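Peptidase M16 C-terminal domain-containing protein (Enterococcus faecalis, PDB 3D3Y) is of unknown function but belongs to the M16 metallopeptidase family and may bind a metal ion. Local coordinates at residues R66-Y71 / E108-F112; S255-Y261 / L412-L418; L300-S305 / V317-D322. All coordinates share one frame. Residues are numbered along the deposited sequence.

Interaction 1 comes first along the chain, pairing helix 60-69 with helix 105-118, which packs on the six-stranded sheet of the N-terminal part. Interactions 2 and 3 lie across the chain's centre in the five-stranded C-terminal sheet, about 48 Å from interaction 1 and 11 Å from each other, centre to centre. Interaction 3 is a local hairpin. Its residues come between the two strands of interaction 2 along the chain, but lie beyond strand 255-262 in the sheet. Probable hydrogen bonds Leu-259 N to Val-317 O (2.8 Å) and Thr-319 OG1 to Leu-257 O (2.7 Å) join them, giving the order 411-421, 255-262, 314-321, 303-309. Two separate alpha/beta units are consistent with the M16 family.

Interaction 1. Residues R66-Y71 / E108-F112; sequences RLAELY and EAVDF
Phe-112 lies against Arg-66, Leu-67 and Leu-70, in a helix-helix contact of an alpha/beta unit. Helix 60-69 ends here. Helix 105-118 runs on past Phe-112 and rests on strand 85-95, with Ala-109 and Phe-112 touching Met-92. The nearest CA pairs are Leu-70 with Glu-108 at 7.0 Å and Arg-66 with Phe-112 at 8.4 Å. Phe-112 is in the t rotamer with chi2 near 75°. Arg-66 CG is 3.6 Å from Phe-112 CD1. Leu-67 CD2 is 3.8 Å from Phe-112 CZ, and Leu-70 CD1 is 3.8 Å from Phe-112 CB. Leu-70 CD2 also meets Glu-108 CB at 3.4 Å.

Leu-70 leaves helical geometry at phi/psi -82/36. Tyr-71 follows at 65/33, in the left-handed region. This turn places the Tyr-71 ring beside Glu-108, which also accepts from the Gln-104 backbone at OE1. Arg-66 is t at chi1 and p at chi2. Its NH1 forms a salt bridge with Glu-69 OE1 at 2.8 Å, and its NH2 makes a long one with Asp-111 OD2 at 3.9 Å, so the three residues form a salt-bridge network. Water 1 bridges Arg-66 NH2 (3.2 Å) and Glu-108 OE2 (2.6 Å). A very short hydrogen bond of 2.5 Å runs from Tyr-71 OH to Glu-108 OE1.

Interaction 2. Residues S255-Y261 / L412-L418; sequences SKLNLAY and LQAIFFL. With ACT (acetate ion), chain C.
Ser-255 opens an antiparallel strand pair inside the five-stranded sheet, with axes 4.6 Å apart at 155°. Leu-257, Leu-259 and Tyr-261 face helix 326-341; Lys-256, Asn-258 and Ala-260 face helix 150-162. Ser-255 OG donates to acetate OXT (2.4 Å, very short). Lys-256 and Leu-418 form a hydrogen-bonded pair (Lys-256 N to Leu-418 O 2.9 Å, Leu-418 N to Lys-256 O 2.8 Å). Lys-256 NZ hydrogen-bonds to Gln-254 OE1 and Tyr-303 OH. Leu-257 (t) and Phe-417 form a non-hydrogen-bonded pair; Leu-257 CD1 is 3.6 Å from Ile-415 CG2. Asn-258 and Phe-416 are hydrogen-bonded (Asn-258 N to Phe-416 O 2.9 Å, Phe-416 N to Asn-258 O 2.8 Å). Leu-259 and Ile-415 are non-hydrogen-bonded. Ala-260 and Ala-414 are hydrogen-bonded, at a classic beta bulge: Ala-260 O accepts from Gln-413 N (2.8 Å) and Ala-414 N (3.2 Å), and Ala-260 N donates to Ala-414 O (2.9 Å). Tyr-261 and Leu-412, a non-hydrogen-bonded pair, make a CH-pi contact, Leu-412 CD1 4.0 Å from the Tyr-261 ring centroid.

Interaction 3. Residues L300-S305 / V317-D322; sequences LAYYAS and VQTGID. With EDO (1,2-ethanediol), chain G.
Tyr-303 lays its ring over Gly-320, with Gly-320 CA 4.0 Å from the Tyr-303 ring centroid in a CH-pi contact. A CB on Gly-320 would clash with the ring. The Tyr-303 hydroxyl is hydrogen-bonded to Lys-256 NZ and is 2.5 Å from water 3, which also lies 3.0 Å from Thr-319 O. The strands are antiparallel, with axes 4.8 Å apart at 175°. Ser-305 N to Gln-318 O is 3.0 Å, and Gln-318 N to Ser-305 O is 2.9 Å. Ala-304 faces Thr-319, CA to CA 4.4 Å. The backbones of Tyr-302 and Tyr-303 both hydrogen-bond to Gly-320: Gly-320 N to Tyr-303 O is 3.2 Å, and Tyr-302 N to Gly-320 O is 2.7 Å. Tyr-302 has phi/psi -74/-31, so the chain bends there. Tyr-302 OH donates to Asp-322 OD1 at 2.8 Å, and 1,2-ethanediol C1 lies over the Tyr-302 ring. Water 2 links Leu-300 O (2.6 Å) and Asp-322 N (2.8 Å). This is the open end of beta hairpin 303-309/314-321, at the sheet edge.

Interaction 1. Residues R66-Y71 / E108-F112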
loop_
_atom_site.group_PDB
_atom_site.type_symbol
_atom_site.label_atom_id
_atom_site.label_comp_id
_atom_site.label_asym_id
_atom_site.label_seq_id
_atom_site.Cartn_x
_atom_site.Cartn_y
_atom_site.Cartn_z
ATOM N N ARG A 66 -12.185 22.016 -15.599
ATOM C CA ARG A 66 -12.266 20.926 -16.575
ATOM C C ARG A 66 -12.978 19.695 -15.959
ATOM O O ARG A 66 -13.856 19.079 -16.596
ATOM C CB ARG A 66 -10.868 20.543 -17.045
ATOM C CG ARG A 66 -10.832 19.400 -18.048
ATOM C CD ARG A 66 -11.819 19.630 -19.216
ATOM N NE ARG A 66 -11.672 18.593 -20.253
ATOM C CZ ARG A 66 -12.607 18.289 -21.152
ATOM N NH1 ARG A 66 -13.758 18.930 -21.160
ATOM N NH2 ARG A 66 -12.380 17.347 -22.048
ATOM N N LEU A 67 -12.617 19.349 -14.721
ATOM C CA LEU A 67 -13.291 18.256 -14.009
ATOM C C LEU A 67 -14.819 18.452 -13.926
ATOM O O LEU A 67 -15.609 17.499 -14.051
ATOM C CB LEU A 67 -12.681 18.038 -12.621
ATOM C CG LEU A 67 -11.239 17.517 -12.650
ATOM C CD1 LEU A 67 -10.666 17.595 -11.234
ATOM C CD2 LEU A 67 -11.217 16.069 -13.208
ATOM N N ALA A 68 -15.217 19.704 -13.793
ATOM C CA ALA A 68 -16.622 20.071 -13.716
ATOM C C ALA A 68 -17.255 19.933 -15.096
ATOM O O ALA A 68 -18.369 19.422 -15.221
ATOM C CB ALA A 68 -16.732 21.488 -13.212
ATOM N N GLU A 69 -16.533 20.343 -16.149
ATOM C CA GLU A 69 -16.987 20.135 -17.519
ATOM C C GLU A 69 -17.207 18.668 -17.772
ATOM O O GLU A 69 -18.123 18.297 -18.545
ATOM C CB GLU A 69 -15.951 20.613 -18.547
ATOM C CG GLU A 69 -15.970 22.079 -18.892
ATOM C CD GLU A 69 -14.784 22.461 -19.793
ATOM O OE1 GLU A 69 -14.232 21.595 -20.532
ATOM O OE2 GLU A 69 -14.389 23.642 -19.726
ATOM N N LEU A 70 -16.362 17.833 -17.138
ATOM C CA LEU A 70 -16.472 16.389 -17.273
ATOM C C LEU A 70 -17.547 15.822 -16.344
ATOM O O LEU A 70 -17.408 14.716 -15.791
ATOM C CB LEU A 70 -15.121 15.706 -17.018
ATOM C CG LEU A 70 -14.003 16.059 -18.022
ATOM C CD1 LEU A 70 -12.609 15.716 -17.452
ATOM C CD2 LEU A 70 -14.230 15.360 -19.406
ATOM N N TYR A 71 -18.629 16.575 -16.175
ATOM C CA TYR A 71 -19.808 16.087 -15.446
ATOM C C TYR A 71 -19.470 15.828 -13.951
ATOM O O TYR A 71 -20.030 14.930 -13.311
ATOM C CB TYR A 71 -20.424 14.873 -16.201
ATOM C CG TYR A 71 -20.332 15.005 -17.746
ATOM C CD1 TYR A 71 -21.253 15.784 -18.476
ATOM C CD2 TYR A 71 -19.323 14.355 -18.464
ATOM C CE1 TYR A 71 -21.155 15.926 -19.899
ATOM C CE2 TYR A 71 -19.209 14.487 -19.876
ATOM C CZ TYR A 71 -20.127 15.276 -20.586
ATOM O OH TYR A 71 -20.004 15.392 -21.977
ATOM N N GLU A 108 -14.149 11.842 -23.495
ATOM C CA GLU A 108 -13.749 13.063 -22.812
ATOM C C GLU A 108 -12.796 12.765 -21.638
ATOM O O GLU A 108 -11.781 13.464 -21.446
ATOM C CB GLU A 108 -14.989 13.850 -22.401
ATOM C CG GLU A 108 -15.777 14.371 -23.638
ATOM C CD GLU A 108 -17.104 15.019 -23.289
ATOM O OE1 GLU A 108 -18.136 14.292 -23.198
ATOM O OE2 GLU A 108 -17.114 16.253 -23.156
ATOM N N ALA A 109 -13.065 11.690 -20.900
ATOM C CA ALA A 109 -12.140 11.298 -19.819
ATOM C C ALA A 109 -10.778 10.862 -20.345
ATOM O O ALA A 109 -9.756 11.239 -19.779
ATOM C CB ALA A 109 -12.774 10.211 -18.876
ATOM N N VAL A 110 -10.742 10.062 -21.411
ATOM C CA VAL A 110 -9.450 9.639 -21.979
ATOM C C VAL A 110 -8.659 10.839 -22.479
ATOM O O VAL A 110 -7.458 10.894 -22.317
ATOM C CB VAL A 110 -9.612 8.602 -23.103
ATOM C CG1 VAL A 110 -8.276 8.274 -23.769
ATOM C CG2 VAL A 110 -10.242 7.327 -22.560
ATOM N N ASP A 111 -9.326 11.805 -23.087
ATOM C CA ASP A 111 -8.645 13.033 -23.486
ATOM C C ASP A 111 -8.036 13.715 -22.258
ATOM O O ASP A 111 -6.911 14.200 -22.305
ATOM C CB ASP A 111 -9.600 13.986 -24.232
ATOM C CG ASP A 111 -8.921 15.302 -24.648
ATOM O OD1 ASP A 111 -8.140 15.274 -25.618
ATOM O OD2 ASP A 111 -9.178 16.363 -24.025
ATOM N N PHE A 112 -8.776 13.747 -21.156
ATOM C CA PHE A 112 -8.248 14.387 -19.935
ATOM C C PHE A 112 -7.025 13.652 -19.396
ATOM O O PHE A 112 -6.009 14.279 -19.033
ATOM C CB PHE A 112 -9.316 14.443 -18.846
ATOM C CG PHE A 112 -8.849 15.124 -17.590
ATOM C CD1 PHE A 112 -8.719 16.507 -17.551
ATOM C CD2 PHE A 112 -8.542 14.380 -16.458
ATOM C CE1 PHE A 112 -8.291 17.154 -16.368
ATOM C CE2 PHE A 112 -8.132 15.011 -15.262
ATOM C CZ PHE A 112 -8.004 16.401 -15.224
HETATM O O HOH W 1 -14.871 17.234 -24.048
#

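Interaction 2. Residues S255-Y261 / L412-L418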
loop_
_atom_site.group_PDB
_atom_site.type_symbol
_atom_site.label_atom_id
_atom_site.label_comp_id
_atom_site.label_asym_id
_atom_site.label_seq_id
_atom_site.Cartn_x
_atom_site.Cartn_y
_atom_site.Cartn_z
ATOM N N SER A 255 6.720 5.695 25.632
ATOM C CA SER A 255 7.748 5.025 24.807
ATOM C C SER A 255 7.089 4.069 23.831
ATOM O O SER A 255 5.952 3.657 24.040
ATOM C CB SER A 255 8.741 4.266 25.688
ATOM O OG SER A 255 9.446 5.168 26.531
ATOM N N LYS A 256 7.788 3.717 22.765
ATOM C CA LYS A 256 7.300 2.750 21.794
ATOM C C LYS A 256 8.202 1.545 21.800
ATOM O O LYS A 256 9.431 1.679 21.795
ATOM C CB LYS A 256 7.268 3.344 20.381
ATOM C CG LYS A 256 6.540 4.689 20.288
ATOM C CD LYS A 256 5.092 4.563 20.732
ATOM C CE LYS A 256 4.278 5.844 20.568
ATOM N NZ LYS A 256 2.867 5.602 21.077
ATOM N N LEU A 257 7.607 0.360 21.817
ATOM C CA LEU A 257 8.423 -0.847 21.726
ATOM C C LEU A 257 7.849 -1.764 20.659
ATOM O O LEU A 257 6.743 -2.303 20.816
ATOM C CB LEU A 257 8.522 -1.544 23.115
ATOM C CG LEU A 257 9.271 -2.895 23.154
ATOM C CD1 LEU A 257 10.776 -2.737 22.717
ATOM C CD2 LEU A 257 9.166 -3.549 24.556
ATOM N N ASN A 258 8.594 -1.928 19.571
ATOM C CA ASN A 258 8.108 -2.677 18.412
ATOM C C ASN A 258 9.019 -3.852 18.055
ATOM O O ASN A 258 10.242 -3.799 18.271
ATOM C CB ASN A 258 7.987 -1.753 17.175
ATOM C CG ASN A 258 7.029 -0.591 17.394
ATOM O OD1 ASN A 258 6.115 -0.641 18.237
ATOM N ND2 ASN A 258 7.230 0.480 16.612
ATOM N N LEU A 259 8.436 -4.891 17.471
ATOM C CA LEU A 259 9.169 -6.141 17.174
ATOM C C LEU A 259 8.785 -6.573 15.774
ATOM O O LEU A 259 7.604 -6.499 15.396
ATOM C CB LEU A 259 8.778 -7.277 18.132
ATOM C CG LEU A 259 9.060 -7.209 19.633
ATOM C CD1 LEU A 259 8.081 -6.254 20.350
ATOM C CD2 LEU A 259 8.905 -8.587 20.186
ATOM N N ALA A 260 9.773 -7.063 15.032
ATOM C CA ALA A 260 9.560 -7.566 13.689
ATOM C C ALA A 260 10.023 -9.006 13.594
ATOM O O ALA A 260 11.159 -9.339 13.973
ATOM C CB ALA A 260 10.309 -6.716 12.681
ATOM N N TYR A 261 9.167 -9.838 13.007
ATOM C CA TYR A 261 9.417 -11.252 12.841
ATOM C C TYR A 261 9.388 -11.622 11.373
ATOM O O TYR A 261 8.560 -11.091 10.632
ATOM C CB TYR A 261 8.266 -12.029 13.469
ATOM C CG TYR A 261 8.021 -11.833 14.942
ATOM C CD1 TYR A 261 8.485 -12.755 15.875
ATOM C CD2 TYR A 261 7.258 -10.760 15.395
ATOM C CE1 TYR A 261 8.228 -12.583 17.234
ATOM C CE2 TYR A 261 6.973 -10.588 16.747
ATOM C CZ TYR A 261 7.455 -11.505 17.648
ATOM O OH TYR A 261 7.152 -11.323 18.970
ATOM N N LEU A 412 11.685 -14.084 15.403
ATOM C CA LEU A 412 11.994 -12.683 15.778
ATOM C C LEU A 412 13.315 -12.268 15.165
ATOM O O LEU A 412 14.285 -13.060 15.153
ATOM C CB LEU A 412 11.975 -12.498 17.306
ATOM C CG LEU A 412 12.226 -11.109 17.896
ATOM C CD1 LEU A 412 11.242 -10.082 17.320
ATOM C CD2 LEU A 412 12.165 -11.146 19.438
ATOM N N GLN A 413 13.343 -11.050 14.605
ATOM C CA GLN A 413 14.510 -10.543 13.867
ATOM C C GLN A 413 14.993 -9.160 14.300
ATOM O O GLN A 413 16.191 -8.867 14.245
ATOM C CB GLN A 413 14.230 -10.534 12.352
ATOM C CG GLN A 413 14.151 -11.966 11.702
ATOM C CD GLN A 413 15.494 -12.680 11.651
ATOM O OE1 GLN A 413 15.915 -13.353 12.621
ATOM N NE2 GLN A 413 16.184 -12.541 10.532
ATOM N N ALA A 414 14.075 -8.301 14.724
ATOM C CA ALA A 414 14.464 -6.943 15.059
ATOM C C ALA A 414 13.553 -6.403 16.145
ATOM O O ALA A 414 12.385 -6.762 16.221
ATOM C CB ALA A 414 14.440 -6.049 13.792
ATOM N N ILE A 415 14.104 -5.558 17.003
ATOM C CA ILE A 415 13.325 -4.904 18.039
ATOM C C ILE A 415 13.733 -3.434 17.981
ATOM O O ILE A 415 14.937 -3.112 18.018
ATOM C CB ILE A 415 13.707 -5.410 19.461
ATOM C CG1 ILE A 415 13.337 -6.876 19.665
ATOM C CG2 ILE A 415 13.090 -4.490 20.562
ATOM C CD1 ILE A 415 14.018 -7.492 20.861
ATOM N N PHE A 416 12.754 -2.540 17.893
ATOM C CA PHE A 416 13.064 -1.124 17.937
ATOM C C PHE A 416 12.383 -0.520 19.148
ATOM O O PHE A 416 11.177 -0.722 19.362
ATOM C CB PHE A 416 12.610 -0.396 16.656
ATOM C CG PHE A 416 12.899 1.088 16.688
ATOM C CD1 PHE A 416 14.179 1.564 16.449
ATOM C CD2 PHE A 416 11.898 1.999 17.043
ATOM C CE1 PHE A 416 14.451 2.945 16.515
ATOM C CE2 PHE A 416 12.153 3.379 17.121
ATOM C CZ PHE A 416 13.428 3.852 16.863
ATOM N N PHE A 417 13.164 0.207 19.935
ATOM C CA PHE A 417 12.705 0.825 21.167
ATOM C C PHE A 417 12.876 2.346 21.079
ATOM O O PHE A 417 13.995 2.856 20.954
ATOM C CB PHE A 417 13.507 0.219 22.329
ATOM C CG PHE A 417 13.158 0.757 23.707
ATOM C CD1 PHE A 417 11.844 1.032 24.066
ATOM C CD2 PHE A 417 14.167 0.943 24.654
ATOM C CE1 PHE A 417 11.525 1.487 25.358
ATOM C CE2 PHE A 417 13.864 1.418 25.949
ATOM C CZ PHE A 417 12.528 1.676 26.300
ATOM N N LEU A 418 11.759 3.073 21.101
ATOM C CA LEU A 418 11.820 4.530 21.110
ATOM C C LEU A 418 11.587 4.934 22.541
ATOM O O LEU A 418 10.465 4.825 23.044
ATOM C CB LEU A 418 10.785 5.173 20.171
ATOM C CG LEU A 418 10.866 6.699 19.963
ATOM C CD1 LEU A 418 12.100 7.076 19.105
ATOM C CD2 LEU A 418 9.638 7.181 19.277
HETATM C C ACT C . 8.018 6.673 29.422
HETATM O O ACT C . 7.462 7.674 28.919
HETATM O OXT ACT C . 8.562 5.865 28.644
HETATM C CH3 ACT C . 8.026 6.476 30.883
#

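Interaction 3. Residues L300-S305 / V317-D322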
loop_
_atom_site.group_PDB
_atom_site.type_symbol
_atom_site.label_atom_id
_atom_site.label_comp_id
_atom_site.label_asym_id
_atom_site.label_seq_id
_atom_site.Cartn_x
_atom_site.Cartn_y
_atom_site.Cartn_z
ATOM N N LEU A 300 0.615 -3.481 31.204
ATOM C CA LEU A 300 1.974 -3.027 30.933
ATOM C C LEU A 300 2.120 -2.330 29.592
ATOM O O LEU A 300 3.203 -1.821 29.268
ATOM C CB LEU A 300 2.992 -4.159 31.050
ATOM C CG LEU A 300 3.367 -4.617 32.464
ATOM C CD1 LEU A 300 4.642 -5.397 32.326
ATOM C CD2 LEU A 300 3.542 -3.456 33.455
ATOM N N ALA A 301 1.048 -2.286 28.820
ATOM C CA ALA A 301 1.087 -1.555 27.564
ATOM C C ALA A 301 -0.188 -0.765 27.409
ATOM O O ALA A 301 -1.258 -1.235 27.802
ATOM C CB ALA A 301 1.273 -2.529 26.384
ATOM N N TYR A 302 -0.071 0.428 26.847
ATOM C CA TYR A 302 -1.237 1.261 26.514
ATOM C C TYR A 302 -1.941 0.689 25.308
ATOM O O TYR A 302 -3.151 0.813 25.172
ATOM C CB TYR A 302 -0.795 2.688 26.245
ATOM C CG TYR A 302 -0.199 3.308 27.458
ATOM C CD1 TYR A 302 -1.020 3.867 28.446
ATOM C CD2 TYR A 302 1.189 3.302 27.666
ATOM C CE1 TYR A 302 -0.482 4.417 29.585
ATOM C CE2 TYR A 302 1.737 3.870 28.837
ATOM C CZ TYR A 302 0.878 4.411 29.782
ATOM O OH TYR A 302 1.367 4.982 30.934
ATOM N N TYR A 303 -1.160 0.058 24.429
ATOM C CA TYR A 303 -1.704 -0.691 23.314
ATOM C C TYR A 303 -0.682 -1.707 22.885
ATOM O O TYR A 303 0.525 -1.502 23.075
ATOM C CB TYR A 303 -2.095 0.246 22.152
ATOM C CG TYR A 303 -0.924 0.979 21.534
ATOM C CD1 TYR A 303 -0.135 0.376 20.544
ATOM C CD2 TYR A 303 -0.608 2.275 21.942
ATOM C CE1 TYR A 303 0.946 1.057 19.978
ATOM C CE2 TYR A 303 0.450 2.964 21.389
ATOM C CZ TYR A 303 1.221 2.375 20.421
ATOM O OH TYR A 303 2.289 3.100 19.909
ATOM N N ALA A 304 -1.154 -2.814 22.318
ATOM C CA ALA A 304 -0.276 -3.843 21.819
ATOM C C ALA A 304 -0.976 -4.492 20.636
ATOM O O ALA A 304 -2.036 -5.067 20.818
ATOM C CB ALA A 304 -0.003 -4.887 22.891
ATOM N N SER A 305 -0.429 -4.396 19.426
ATOM C CA SER A 305 -1.126 -5.082 18.338
ATOM C C SER A 305 -0.177 -5.651 17.326
ATOM O O SER A 305 1.004 -5.320 17.323
ATOM C CB SER A 305 -2.139 -4.158 17.671
ATOM O OG SER A 305 -1.464 -3.147 16.995
ATOM N N VAL A 317 4.808 -6.435 15.811
ATOM C CA VAL A 317 4.070 -6.170 16.989
ATOM C C VAL A 317 4.484 -4.758 17.349
ATOM O O VAL A 317 5.684 -4.444 17.358
ATOM C CB VAL A 317 4.433 -7.159 18.139
ATOM C CG1 VAL A 317 3.862 -6.675 19.511
ATOM C CG2 VAL A 317 3.891 -8.556 17.843
ATOM N N GLN A 318 3.497 -3.908 17.623
ATOM C CA GLN A 318 3.747 -2.534 18.024
ATOM C C GLN A 318 3.088 -2.270 19.378
ATOM O O GLN A 318 1.914 -2.600 19.552
ATOM C CB GLN A 318 3.137 -1.594 16.982
ATOM C CG GLN A 318 3.784 -1.698 15.600
ATOM C CD GLN A 318 3.113 -0.756 14.630
ATOM O OE1 GLN A 318 2.937 0.446 14.909
ATOM N NE2 GLN A 318 2.699 -1.299 13.498
ATOM N N THR A 319 3.838 -1.687 20.321
ATOM C CA THR A 319 3.322 -1.336 21.642
ATOM C C THR A 319 3.682 0.111 22.020
ATOM O O THR A 319 4.693 0.646 21.556
ATOM C CB THR A 319 3.851 -2.320 22.749
ATOM O OG1 THR A 319 5.237 -2.085 23.009
ATOM C CG2 THR A 319 3.692 -3.823 22.308
ATOM N N GLY A 320 2.836 0.723 22.842
ATOM C CA GLY A 320 3.175 1.940 23.606
ATOM C C GLY A 320 3.243 1.532 25.065
ATOM O O GLY A 320 2.320 0.840 25.593
ATOM N N ILE A 321 4.326 1.929 25.730
ATOM C CA ILE A 321 4.610 1.469 27.099
ATOM C C ILE A 321 5.232 2.589 27.901
ATOM O O ILE A 321 5.600 3.624 27.326
ATOM C CB ILE A 321 5.567 0.218 27.135
ATOM C CG1 ILE A 321 6.974 0.570 26.639
ATOM C CG2 ILE A 321 4.971 -0.993 26.306
ATOM C CD1 ILE A 321 8.033 -0.532 26.893
ATOM N N ASP A 322 5.301 2.399 29.222
ATOM C CA ASP A 322 6.237 3.138 30.036
ATOM C C ASP A 322 7.582 2.445 29.828
ATOM O O ASP A 322 7.688 1.222 30.021
ATOM C CB ASP A 322 5.835 3.104 31.514
ATOM C CG ASP A 322 4.546 3.886 31.807
ATOM O OD1 ASP A 322 4.116 4.742 30.989
ATOM O OD2 ASP A 322 3.967 3.650 32.884
HETATM C C1 EDO G . 0.866 1.162 31.429
HETATM O O1 EDO G . 2.110 1.064 32.131
HETATM C C2 EDO G . -0.107 1.834 32.386
HETATM O O2 EDO G . -1.457 1.739 31.895
HETATM O O HOH W 2 4.065 0.221 30.550
HETATM O O HOH W 3 4.116 1.734 18.814
#